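Local coordinates for protein AAC3-I (PDB 5HMN) that acetylates aminoglycoside antibiotics with acetyl-coenzyme A as the likely acetyl donor, probably at the 3-amino group, an activity associated with antibiotic resistance, at the interface of chains A and B. Coordinates in Å, arbitrary orientation; residue numbers count along the deposited sequence, not the author numbering. Chains: chain A/B, AAC3-I.

The four contacts illustrate how two GNAT-fold subunits can join by exchanging strand ends. Contacts 1, 3 and 4 all use strand 142-152 of chain B. Contact 1 and contact 4 share A:Gly141 and B:Ile151, their C-alpha centres about 9 Å apart, while contact 4 shares B:His148 with contact 3, about 11 Å away. Contact 3 lies around the two-fold axis. Contact 2 stands apart, about 19 Å from contact 3 and 21 Å from contact 1, and uses the end of another strand of chain B. Together they suggest an intertwined dimer, although the crystal alone does not prove this assembly in solution.

Contact 1: the interface of chains A and B. Residues chain A 105, 109, 120, 140-141; chain B 151-153.
The peptide groups of A:Ile120 and B:Ile151 are the flat groups that meet here: the N-H of A:Ile120 lies in the plane of the B:Ile151 carbonyl, and the B:Ile151 N-H points back nearly along the C=O axis of A:Ile120. They form a reciprocal antiparallel bridge, with A:Ile120 N to B:Ile151 O at 2.7 Å and B:Ile151 N to A:Ile120 O at 2.6 Å. In this GNAT-fold acetyltransferase the bridge adds the end of one subunit's C-terminal strand, 142-152, to strand 119-124 of the other. The side chain of B:Ile151 enters a pocket walled by two helices of chain A. Its CG2 branch, anti to the backbone N, meets A:Lys109 CE at 3.6 Å, the extended lysine crossing it at about a right angle. The same methyl packs against A:Leu140 CB at 4.0 Å. Its other branch runs by the loop residue A:Gly141 that follows helix 131-140, where B:Ile151 CG1 lies 4.0 Å from A:Gly141 CA. Next along the chain, the ring of B:Pro152 turns its CD toward A:Leu140 O, 3.6 Å away. B:Val153 then sets CG1, anti to its carbonyl carbon (chi1 -68°), 3.8 Å from A:Ile120 CG1, the two side chains crossing obliquely.

Contact 2: the interface of chains A and B. Residues chain A 44, 48, 53-54, 72; chain B 75-77, 81.
At B:Lys75 and B:Lys76 the backbone leaves strand 67-75 in an extended course and offers successive carbonyls to A:Tyr72 and A:Tyr44. The two phenols take these acceptors differently. A:Tyr44 OH donates to B:Lys76 O at 2.8 Å, in the carbonyl plane and on a lone pair. A:Tyr72 OH reaches B:Lys75 O at 2.6 Å from above, 51° out of that carbonyl's plane. Each accepting oxygen lies at the edge of its tyrosine ring, in the ring plane. Beyond the carbonyls, B:Phe77 folds back toward chain A, its CG placed between the backbone N and carbonyl carbon (chi1 44°). The A:Tyr72 hydroxyl sits in plane at the edge of its ring, with OH 3.7 Å from B:Phe77 CD1. The side chain of A:Phe54 crosses that of B:Phe77 at about a right angle, A:Phe54 CE1 lying 3.8 Å from B:Phe77 CD1. A:Leu48 divides its methyls: CD2 packs on B:Phe77 CB at 3.8 Å, while CD1 touches B:Lys75 CE at 4.0 Å, the leucine and lysine side chains running antiparallel past one another. The contact thus fixes the outgoing loop of one subunit against helix 42-49 and the sheet of the other, probably helping to set their relative orientation.

Contact 3: the interface of chains A and B. Residues chain A 121, 123, 146-148; chain B 85, 121, 123, 146-148.
A:Gln123 and B:Gln123 meet tip to tip close to the two-fold axis of this GNAT-fold pair, with A:Val146 and B:Val146 beside them; these four residues bury the most surface here. Both glutamines extend beyond CG, and as modelled their amides are turned differently (chi3 29° in chain A, 158° in chain B), the planes 46° apart. A:Gln123 NE2 comes to 2.9 Å from B:Gln123 OE1, yet the amide hydrogens are not directed at that oxygen, and the amide placement is crowded and doubtful. A:Gln123 OE1 lies 3.6 Å from the methyl B:Val146 CG2. Across the axis the valines join their strands 142-152 in an antiparallel bridge with weak reciprocal hydrogen bonds: A:Val146 N to B:Val146 O is 3.4 Å, and the return pair is the same. A:Val146 CG2 and B:Val146 CG2 meet at 3.7 Å. Outside this centre, A:His148 crosses B:Phe121, and B:His148 crosses A:Phe121, at a slant. As modelled, the imidazoles differ by about half a turn, B:His148 NE2 lying 3.4 Å from A:Phe121 CD1 and A:His148 CE1 3.5 Å from B:Phe121 CD1, but this assignment of N and C is uncertain. B:Tyr85 adds its phenol tip, OH 4.0 Å from A:Phe121 CE1.

Contact 4: the interface of chains A and B. Residues chain A 124, 134, 137-138, 141-143; chain B 148-151.
An exchanged end of the C-terminal strand, as is seen in some GNAT dimers, brings B:Phe149 onto helix 131-140 of chain A, where its ring meets A:Tyr137. The phenylalanine CG is anti to the carbonyl carbon (chi1 -69°), which carries the ring off the strand toward the helix. The beta-carbon of the tyrosine stands over the centre of one phenyl face in a CH-pi contact, A:Tyr137 CB being 3.3 Å from the B:Phe149 ring centroid. A:Tyr137 itself crosses the phenylalanine at about a right angle. Under the opposite face, toward the CE1 side, lies A:Arg143 CB, 3.5 Å from B:Phe149 CE1, its side chain running alongside in the same direction. Around the rim, A:Ala124 CB reaches B:Phe149 CE2 at 3.5 Å, and A:Ile134 CG2 approaches B:Phe149 CZ at 4.0 Å. A:Ser138 OG is also at the rim, 3.4 Å from B:Phe149 CE1. That hydroxyl is turned back within its helix and donates to A:Ile134 O at 2.6 Å, which fixes its rotation. Next to the ring, A:Val142 and B:Asp150 form a reciprocal antiparallel pair: A:Val142 N donates to B:Asp150 O at 3.2 Å, and B:Asp150 N returns a bond to A:Val142 O. Within the fold, this end of strand 142-152 of chain B thus lies between strand 119-124 and the start of strand 142-152 of chain A, with helix 131-140 packed over it.

Contact 1: the interface of chains A and B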
loop_
_atom_site.group_PDB
_atom_site.type_symbol
_atom_site.label_atom_id
_atom_site.label_comp_id
_atom_site.label_asym_id
_atom_site.label_seq_id
_atom_site.Cartn_x
_atom_site.Cartn_y
_atom_site.Cartn_z
ATOM N N ILE A 105 -11.436 1.949 13.173
ATOM C CA ILE A 105 -11.793 1.728 11.775
ATOM C C ILE A 105 -12.997 2.579 11.392
ATOM O O ILE A 105 -13.075 3.101 10.281
ATOM C CB ILE A 105 -12.071 0.238 11.508
ATOM C CG1 ILE A 105 -10.797 -0.574 11.764
ATOM C CG2 ILE A 105 -12.551 0.014 10.075
ATOM C CD1 ILE A 105 -10.955 -2.060 11.596
ATOM N N LYS A 109 -13.192 5.316 8.383
ATOM C CA LYS A 109 -14.269 5.367 7.397
ATOM C C LYS A 109 -14.759 6.792 7.165
ATOM O O LYS A 109 -14.851 7.247 6.027
ATOM C CB LYS A 109 -15.445 4.491 7.834
ATOM C CG LYS A 109 -15.193 2.996 7.743
ATOM C CD LYS A 109 -16.446 2.220 8.119
ATOM C CE LYS A 109 -16.237 0.722 7.974
ATOM N NZ LYS A 109 -17.476 -0.046 8.281
ATOM N N ILE A 120 -11.711 0.843 1.897
ATOM C CA ILE A 120 -10.568 0.634 2.766
ATOM C C ILE A 120 -10.182 -0.835 2.695
ATOM O O ILE A 120 -11.045 -1.707 2.778
ATOM C CB ILE A 120 -10.885 1.034 4.220
ATOM C CG1 ILE A 120 -11.221 2.526 4.299
ATOM C CG2 ILE A 120 -9.719 0.690 5.139
ATOM C CD1 ILE A 120 -11.709 2.971 5.674
ATOM N N LEU A 140 -16.319 -6.735 9.033
ATOM C CA LEU A 140 -16.376 -5.403 8.435
ATOM C C LEU A 140 -16.265 -5.425 6.919
ATOM O O LEU A 140 -16.813 -4.557 6.241
ATOM C CB LEU A 140 -15.274 -4.519 9.010
ATOM C CG LEU A 140 -15.452 -4.070 10.457
ATOM C CD1 LEU A 140 -14.233 -3.292 10.903
ATOM C CD2 LEU A 140 -16.709 -3.225 10.603
ATOM N N GLY A 141 -15.560 -6.414 6.384
ATOM C CA GLY A 141 -15.325 -6.458 4.955
ATOM C C GLY A 141 -15.521 -7.819 4.328
ATOM O O GLY A 141 -16.075 -8.727 4.943
ATOM N N ILE B 151 -13.004 -3.343 2.949
ATOM C CA ILE B 151 -13.994 -2.717 3.816
ATOM C C ILE B 151 -14.596 -1.469 3.167
ATOM O O ILE B 151 -13.887 -0.503 2.874
ATOM C CB ILE B 151 -13.382 -2.341 5.178
ATOM C CG1 ILE B 151 -12.652 -3.546 5.786
ATOM C CG2 ILE B 151 -14.457 -1.833 6.116
ATOM C CD1 ILE B 151 -11.918 -3.236 7.079
ATOM N N PRO B 152 -15.914 -1.489 2.928
ATOM C CA PRO B 152 -16.611 -0.351 2.317
ATOM C C PRO B 152 -16.596 0.884 3.212
ATOM O O PRO B 152 -16.759 0.772 4.427
ATOM C CB PRO B 152 -18.037 -0.873 2.132
ATOM C CG PRO B 152 -18.182 -1.941 3.166
ATOM C CD PRO B 152 -16.835 -2.589 3.263
ATOM N N VAL B 153 -16.385 2.050 2.612
ATOM C CA VAL B 153 -16.373 3.302 3.357
ATOM C C VAL B 153 -17.789 3.789 3.645
ATOM O O VAL B 153 -17.984 4.708 4.442
ATOM C CB VAL B 153 -15.624 4.405 2.594
ATOM C CG1 VAL B 153 -14.136 4.091 2.511
ATOM C CG2 VAL B 153 -16.223 4.578 1.212
#

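Contact 2: the interface of chains A and B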
loop_
_atom_site.group_PDB
_atom_site.type_symbol
_atom_site.label_atom_id
_atom_site.label_comp_id
_atom_site.label_asym_id
_atom_site.label_seq_id
_atom_site.Cartn_x
_atom_site.Cartn_y
_atom_site.Cartn_z
ATOM N N TYR A 44 11.721 13.897 10.248
ATOM C CA TYR A 44 11.212 12.860 9.353
ATOM C C TYR A 44 9.777 12.493 9.710
ATOM O O TYR A 44 8.903 12.420 8.841
ATOM C CB TYR A 44 12.108 11.617 9.408
ATOM C CG TYR A 44 11.595 10.428 8.612
ATOM C CD1 TYR A 44 10.740 9.498 9.188
ATOM C CD2 TYR A 44 11.976 10.234 7.291
ATOM C CE1 TYR A 44 10.273 8.419 8.475
ATOM C CE2 TYR A 44 11.516 9.151 6.566
ATOM C CZ TYR A 44 10.665 8.247 7.165
ATOM O OH TYR A 44 10.189 7.161 6.467
ATOM N N LEU A 48 6.148 13.324 7.463
ATOM C CA LEU A 48 5.270 12.200 7.158
ATOM C C LEU A 48 3.839 12.499 7.604
ATOM O O LEU A 48 2.878 12.168 6.910
ATOM C CB LEU A 48 5.784 10.924 7.828
ATOM C CG LEU A 48 4.963 9.651 7.594
ATOM C CD1 LEU A 48 4.876 9.323 6.106
ATOM C CD2 LEU A 48 5.554 8.484 8.368
ATOM N N TYR A 53 -0.992 11.687 2.060
ATOM C CA TYR A 53 -1.497 10.321 1.989
ATOM C C TYR A 53 -1.390 9.523 3.290
ATOM O O TYR A 53 -2.064 8.505 3.452
ATOM C CB TYR A 53 -0.771 9.567 0.871
ATOM C CG TYR A 53 0.727 9.471 1.063
ATOM C CD1 TYR A 53 1.297 8.375 1.697
ATOM C CD2 TYR A 53 1.571 10.474 0.603
ATOM C CE1 TYR A 53 2.664 8.282 1.871
ATOM C CE2 TYR A 53 2.940 10.390 0.773
ATOM C CZ TYR A 53 3.478 9.292 1.408
ATOM O OH TYR A 53 4.839 9.205 1.577
ATOM N N PHE A 54 -0.548 9.972 4.217
ATOM C CA PHE A 54 -0.362 9.219 5.460
ATOM C C PHE A 54 -1.416 9.576 6.503
ATOM O O PHE A 54 -1.735 10.746 6.702
ATOM C CB PHE A 54 1.040 9.454 6.035
ATOM C CG PHE A 54 1.332 8.632 7.265
ATOM C CD1 PHE A 54 1.505 7.262 7.172
ATOM C CD2 PHE A 54 1.429 9.231 8.514
ATOM C CE1 PHE A 54 1.775 6.497 8.296
ATOM C CE2 PHE A 54 1.699 8.476 9.645
ATOM C CZ PHE A 54 1.871 7.104 9.537
ATOM N N TYR A 72 -2.368 4.402 4.657
ATOM C CA TYR A 72 -1.909 5.180 3.508
ATOM C C TYR A 72 -3.040 5.339 2.506
ATOM O O TYR A 72 -3.672 4.357 2.115
ATOM C CB TYR A 72 -0.707 4.506 2.841
ATOM C CG TYR A 72 0.533 4.404 3.710
ATOM C CD1 TYR A 72 0.714 3.335 4.572
ATOM C CD2 TYR A 72 1.531 5.372 3.647
ATOM C CE1 TYR A 72 1.850 3.238 5.367
ATOM C CE2 TYR A 72 2.666 5.282 4.432
ATOM C CZ TYR A 72 2.819 4.215 5.291
ATOM O OH TYR A 72 3.949 4.121 6.073
ATOM N N LYS B 75 6.459 5.328 2.793
ATOM C CA LYS B 75 7.424 5.787 3.784
ATOM C C LYS B 75 7.028 5.314 5.173
ATOM O O LYS B 75 5.968 5.679 5.673
ATOM C CB LYS B 75 7.527 7.310 3.770
ATOM C CG LYS B 75 8.048 7.890 2.471
ATOM C CD LYS B 75 7.896 9.404 2.453
ATOM C CE LYS B 75 8.068 10.007 3.843
ATOM N NZ LYS B 75 8.029 11.496 3.823
ATOM N N LYS B 76 7.881 4.510 5.798
ATOM C CA LYS B 76 7.530 3.892 7.073
ATOM C C LYS B 76 7.639 4.879 8.229
ATOM O O LYS B 76 8.370 5.869 8.163
ATOM C CB LYS B 76 8.405 2.664 7.336
ATOM C CG LYS B 76 8.207 1.537 6.321
ATOM C CD LYS B 76 6.722 1.274 6.040
ATOM C CE LYS B 76 5.987 0.735 7.262
ATOM N NZ LYS B 76 6.584 -0.529 7.766
ATOM N N PHE B 77 6.898 4.592 9.291
ATOM C CA PHE B 77 6.782 5.495 10.429
ATOM C C PHE B 77 7.608 5.027 11.619
ATOM O O PHE B 77 7.981 5.829 12.480
ATOM C CB PHE B 77 5.309 5.630 10.827
ATOM C CG PHE B 77 4.570 4.313 10.858
ATOM C CD1 PHE B 77 3.974 3.803 9.710
ATOM C CD2 PHE B 77 4.488 3.581 12.028
ATOM C CE1 PHE B 77 3.307 2.591 9.735
ATOM C CE2 PHE B 77 3.819 2.371 12.063
ATOM C CZ PHE B 77 3.228 1.875 10.915
ATOM N N ARG B 81 12.753 4.341 6.757
ATOM C CA ARG B 81 12.892 3.409 5.647
ATOM C C ARG B 81 11.621 3.426 4.815
ATOM O O ARG B 81 10.599 3.955 5.249
ATOM C CB ARG B 81 13.183 1.997 6.157
ATOM C CG ARG B 81 12.110 1.439 7.087
ATOM C CD ARG B 81 12.529 0.105 7.687
ATOM N NE ARG B 81 11.442 -0.522 8.440
ATOM C CZ ARG B 81 11.507 -1.739 8.971
ATOM N NH1 ARG B 81 12.611 -2.465 8.839
ATOM N NH2 ARG B 81 10.468 -2.233 9.632
#

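Contact 3: the interface of chains A and B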
loop_
_atom_site.group_PDB
_atom_site.type_symbol
_atom_site.label_atom_id
_atom_site.label_comp_id
_atom_site.label_asym_id
_atom_site.label_seq_id
_atom_site.Cartn_x
_atom_site.Cartn_y
_atom_site.Cartn_z
ATOM N N PHE A 121 -8.897 -1.124 2.521
ATOM C CA PHE A 121 -8.477 -2.520 2.504
ATOM C C PHE A 121 -7.290 -2.764 3.430
ATOM O O PHE A 121 -6.537 -1.847 3.777
ATOM C CB PHE A 121 -8.173 -2.986 1.073
ATOM C CG PHE A 121 -6.939 -2.373 0.469
ATOM C CD1 PHE A 121 -5.752 -3.084 0.423
ATOM C CD2 PHE A 121 -6.970 -1.096 -0.065
ATOM C CE1 PHE A 121 -4.613 -2.531 -0.140
ATOM C CE2 PHE A 121 -5.834 -0.534 -0.624
ATOM C CZ PHE A 121 -4.654 -1.255 -0.662
ATOM N N GLN A 123 -4.492 -6.165 4.692
ATOM C CA GLN A 123 -4.041 -7.546 4.631
ATOM C C GLN A 123 -4.017 -8.142 6.027
ATOM O O GLN A 123 -3.507 -7.535 6.966
ATOM C CB GLN A 123 -2.653 -7.649 3.999
ATOM C CG GLN A 123 -2.566 -7.173 2.565
ATOM C CD GLN A 123 -1.224 -7.499 1.936
ATOM O OE1 GLN A 123 -0.576 -8.479 2.307
ATOM N NE2 GLN A 123 -0.795 -6.673 0.986
ATOM N N VAL A 146 -5.269 -14.249 -1.012
ATOM C CA VAL A 146 -4.290 -13.834 -2.008
ATOM C C VAL A 146 -2.888 -14.286 -1.612
ATOM O O VAL A 146 -2.673 -14.788 -0.508
ATOM C CB VAL A 146 -4.289 -12.301 -2.197
ATOM C CG1 VAL A 146 -5.668 -11.812 -2.617
ATOM C CG2 VAL A 146 -3.846 -11.614 -0.919
ATOM N N LEU A 147 -1.936 -14.095 -2.518
ATOM C CA LEU A 147 -0.547 -14.443 -2.258
ATOM C C LEU A 147 0.313 -13.194 -2.100
ATOM O O LEU A 147 0.195 -12.248 -2.875
ATOM C CB LEU A 147 -0.003 -15.323 -3.383
ATOM C CG LEU A 147 -0.661 -16.693 -3.514
ATOM C CD1 LEU A 147 -0.078 -17.437 -4.702
ATOM C CD2 LEU A 147 -0.484 -17.493 -2.236
ATOM N N HIS A 148 1.161 -13.161 -1.086
ATOM C CA HIS A 148 2.022 -12.034 -0.805
ATOM C C HIS A 148 3.491 -12.398 -0.975
ATOM O O HIS A 148 3.910 -13.411 -0.521
ATOM C CB HIS A 148 1.756 -11.547 0.600
ATOM C CG HIS A 148 2.569 -10.366 0.991
ATOM N ND1 HIS A 148 2.156 -9.077 0.762
ATOM C CD2 HIS A 148 3.761 -10.274 1.609
ATOM C CE1 HIS A 148 3.066 -8.240 1.211
ATOM N NE2 HIS A 148 4.052 -8.941 1.728
ATOM N N TYR B 85 5.165 -0.701 -2.744
ATOM C CA TYR B 85 3.992 -1.527 -2.993
ATOM C C TYR B 85 3.643 -1.536 -4.482
ATOM O O TYR B 85 3.134 -0.551 -5.010
ATOM C CB TYR B 85 2.800 -1.021 -2.171
ATOM C CG TYR B 85 1.531 -1.845 -2.307
ATOM C CD1 TYR B 85 1.572 -3.170 -2.720
ATOM C CD2 TYR B 85 0.292 -1.289 -2.023
ATOM C CE1 TYR B 85 0.417 -3.918 -2.845
ATOM C CE2 TYR B 85 -0.870 -2.029 -2.145
ATOM C CZ TYR B 85 -0.801 -3.344 -2.558
ATOM O OH TYR B 85 -1.953 -4.087 -2.682
ATOM N N PHE B 121 7.090 -5.298 -2.151
ATOM C CA PHE B 121 6.101 -6.358 -2.021
ATOM C C PHE B 121 4.967 -6.185 -3.020
ATOM O O PHE B 121 4.627 -5.074 -3.424
ATOM C CB PHE B 121 5.567 -6.446 -0.582
ATOM C CG PHE B 121 4.874 -5.208 -0.099
ATOM C CD1 PHE B 121 3.497 -5.088 -0.195
ATOM C CD2 PHE B 121 5.593 -4.177 0.486
ATOM C CE1 PHE B 121 2.850 -3.952 0.268
ATOM C CE2 PHE B 121 4.954 -3.039 0.945
ATOM C CZ PHE B 121 3.581 -2.926 0.835
ATOM N N GLN B 123 1.071 -8.166 -4.346
ATOM C CA GLN B 123 0.059 -9.175 -4.116
ATOM C C GLN B 123 -0.264 -9.891 -5.389
ATOM O O GLN B 123 -0.269 -9.382 -6.455
ATOM C CB GLN B 123 -1.260 -8.628 -3.581
ATOM C CG GLN B 123 -1.302 -8.182 -2.133
ATOM C CD GLN B 123 -2.733 -7.932 -1.647
ATOM O OE1 GLN B 123 -3.028 -7.958 -0.451
ATOM N NE2 GLN B 123 -3.615 -7.668 -2.573
ATOM N N VAL B 146 -1.637 -14.776 2.691
ATOM C CA VAL B 146 -2.329 -13.862 3.586
ATOM C C VAL B 146 -3.804 -13.732 3.228
ATOM O O VAL B 146 -4.258 -14.244 2.203
ATOM C CB VAL B 146 -1.692 -12.456 3.564
ATOM C CG1 VAL B 146 -0.201 -12.540 3.863
ATOM C CG2 VAL B 146 -1.931 -11.785 2.219
ATOM N N LEU B 147 -4.545 -13.041 4.086
ATOM C CA LEU B 147 -5.948 -12.740 3.838
ATOM C C LEU B 147 -6.133 -11.273 3.465
ATOM O O LEU B 147 -5.580 -10.386 4.109
ATOM C CB LEU B 147 -6.792 -13.077 5.064
ATOM C CG LEU B 147 -7.017 -14.562 5.328
ATOM C CD1 LEU B 147 -7.949 -14.758 6.507
ATOM C CD2 LEU B 147 -7.581 -15.223 4.086
ATOM N N HIS B 148 -6.917 -11.008 2.454
ATOM C CA HIS B 148 -7.182 -9.672 2.011
ATOM C C HIS B 148 -8.615 -9.295 2.306
ATOM O O HIS B 148 -9.497 -10.048 2.039
ATOM C CB HIS B 148 -6.924 -9.577 0.531
ATOM C CG HIS B 148 -7.003 -8.194 -0.012
ATOM N ND1 HIS B 148 -8.109 -7.718 -0.658
ATOM C CD2 HIS B 148 -6.099 -7.197 -0.038
ATOM C CE1 HIS B 148 -7.896 -6.482 -1.046
ATOM N NE2 HIS B 148 -6.684 -6.141 -0.680
#

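Contact 4: the interface of chains A and B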
loop_
_atom_site.group_PDB
_atom_site.type_symbol
_atom_site.label_atom_id
_atom_site.label_comp_id
_atom_site.label_asym_id
_atom_site.label_seq_id
_atom_site.Cartn_x
_atom_site.Cartn_y
_atom_site.Cartn_z
ATOM N N ALA A 124 -4.579 -9.334 6.163
ATOM C CA ALA A 124 -4.531 -10.040 7.430
ATOM C C ALA A 124 -3.597 -11.232 7.319
ATOM O O ALA A 124 -3.746 -12.070 6.429
ATOM C CB ALA A 124 -5.919 -10.487 7.851
ATOM N N ILE A 134 -8.634 -11.456 12.149
ATOM C CA ILE A 134 -9.423 -12.025 11.060
ATOM C C ILE A 134 -10.915 -12.000 11.386
ATOM O O ILE A 134 -11.736 -11.711 10.518
ATOM C CB ILE A 134 -8.988 -13.467 10.746
ATOM C CG1 ILE A 134 -7.500 -13.503 10.398
ATOM C CG2 ILE A 134 -9.810 -14.043 9.602
ATOM C CD1 ILE A 134 -6.998 -14.876 10.026
ATOM N N TYR A 137 -11.828 -8.409 10.875
ATOM C CA TYR A 137 -11.901 -7.982 9.488
ATOM C C TYR A 137 -13.047 -8.661 8.733
ATOM O O TYR A 137 -13.609 -8.081 7.804
ATOM C CB TYR A 137 -10.570 -8.251 8.788
ATOM C CG TYR A 137 -9.440 -7.395 9.312
ATOM C CD1 TYR A 137 -9.683 -6.118 9.803
ATOM C CD2 TYR A 137 -8.135 -7.864 9.325
ATOM C CE1 TYR A 137 -8.653 -5.330 10.287
ATOM C CE2 TYR A 137 -7.099 -7.083 9.805
ATOM C CZ TYR A 137 -7.364 -5.818 10.285
ATOM O OH TYR A 137 -6.335 -5.040 10.764
ATOM N N SER A 138 -13.393 -9.880 9.135
ATOM C CA SER A 138 -14.448 -10.634 8.449
ATOM C C SER A 138 -15.826 -10.011 8.673
ATOM O O SER A 138 -16.716 -10.127 7.826
ATOM C CB SER A 138 -14.458 -12.092 8.910
ATOM O OG SER A 138 -13.225 -12.726 8.620
ATOM N N GLY A 141 -15.560 -6.414 6.384
ATOM C CA GLY A 141 -15.325 -6.458 4.955
ATOM C C GLY A 141 -15.521 -7.819 4.328
ATOM O O GLY A 141 -16.075 -8.727 4.943
ATOM N N VAL A 142 -15.063 -7.953 3.089
ATOM C CA VAL A 142 -15.167 -9.203 2.352
ATOM C C VAL A 142 -13.793 -9.858 2.236
ATOM O O VAL A 142 -12.835 -9.228 1.788
ATOM C CB VAL A 142 -15.743 -8.979 0.951
ATOM C CG1 VAL A 142 -15.927 -10.312 0.233
ATOM C CG2 VAL A 142 -17.057 -8.223 1.041
ATOM N N ARG A 143 -13.708 -11.121 2.646
ATOM C CA ARG A 143 -12.443 -11.846 2.656
ATOM C C ARG A 143 -12.121 -12.481 1.309
ATOM O O ARG A 143 -12.986 -13.078 0.663
ATOM C CB ARG A 143 -12.463 -12.927 3.746
ATOM C CG ARG A 143 -11.620 -14.155 3.437
ATOM C CD ARG A 143 -11.213 -14.898 4.700
ATOM N NE ARG A 143 -12.297 -14.976 5.674
ATOM C CZ ARG A 143 -12.202 -15.591 6.848
ATOM N NH1 ARG A 143 -11.071 -16.193 7.194
ATOM N NH2 ARG A 143 -13.237 -15.608 7.675
ATOM N N HIS B 148 -6.917 -11.008 2.454
ATOM C CA HIS B 148 -7.182 -9.672 2.011
ATOM C C HIS B 148 -8.615 -9.295 2.306
ATOM O O HIS B 148 -9.497 -10.048 2.039
ATOM C CB HIS B 148 -6.924 -9.577 0.531
ATOM C CG HIS B 148 -7.003 -8.194 -0.012
ATOM N ND1 HIS B 148 -8.109 -7.718 -0.658
ATOM C CD2 HIS B 148 -6.099 -7.197 -0.038
ATOM C CE1 HIS B 148 -7.896 -6.482 -1.046
ATOM N NE2 HIS B 148 -6.684 -6.141 -0.680
ATOM N N PHE B 149 -8.843 -8.131 2.879
ATOM C CA PHE B 149 -10.187 -7.679 3.232
ATOM C C PHE B 149 -10.521 -6.326 2.611
ATOM O O PHE B 149 -9.753 -5.372 2.728
ATOM C CB PHE B 149 -10.341 -7.597 4.751
ATOM C CG PHE B 149 -10.335 -8.931 5.437
ATOM C CD1 PHE B 149 -11.521 -9.596 5.690
ATOM C CD2 PHE B 149 -9.143 -9.520 5.838
ATOM C CE1 PHE B 149 -11.522 -10.820 6.327
ATOM C CE2 PHE B 149 -9.141 -10.748 6.472
ATOM C CZ PHE B 149 -10.332 -11.395 6.717
ATOM N N ASP B 150 -11.672 -6.247 1.951
ATOM C CA ASP B 150 -12.139 -4.983 1.394
ATOM C C ASP B 150 -13.280 -4.427 2.234
ATOM O O ASP B 150 -14.383 -4.969 2.235
ATOM C CB ASP B 150 -12.583 -5.157 -0.060
ATOM C CG ASP B 150 -11.436 -5.548 -0.977
ATOM O OD1 ASP B 150 -10.482 -4.749 -1.104
ATOM O OD2 ASP B 150 -11.488 -6.646 -1.572
ATOM N N ILE B 151 -13.004 -3.343 2.949
ATOM C CA ILE B 151 -13.994 -2.717 3.816
ATOM C C ILE B 151 -14.596 -1.469 3.167
ATOM O O ILE B 151 -13.887 -0.503 2.874
ATOM C CB ILE B 151 -13.382 -2.341 5.178
ATOM C CG1 ILE B 151 -12.652 -3.546 5.786
ATOM C CG2 ILE B 151 -14.457 -1.833 6.116
ATOM C CD1 ILE B 151 -11.918 -3.236 7.079
#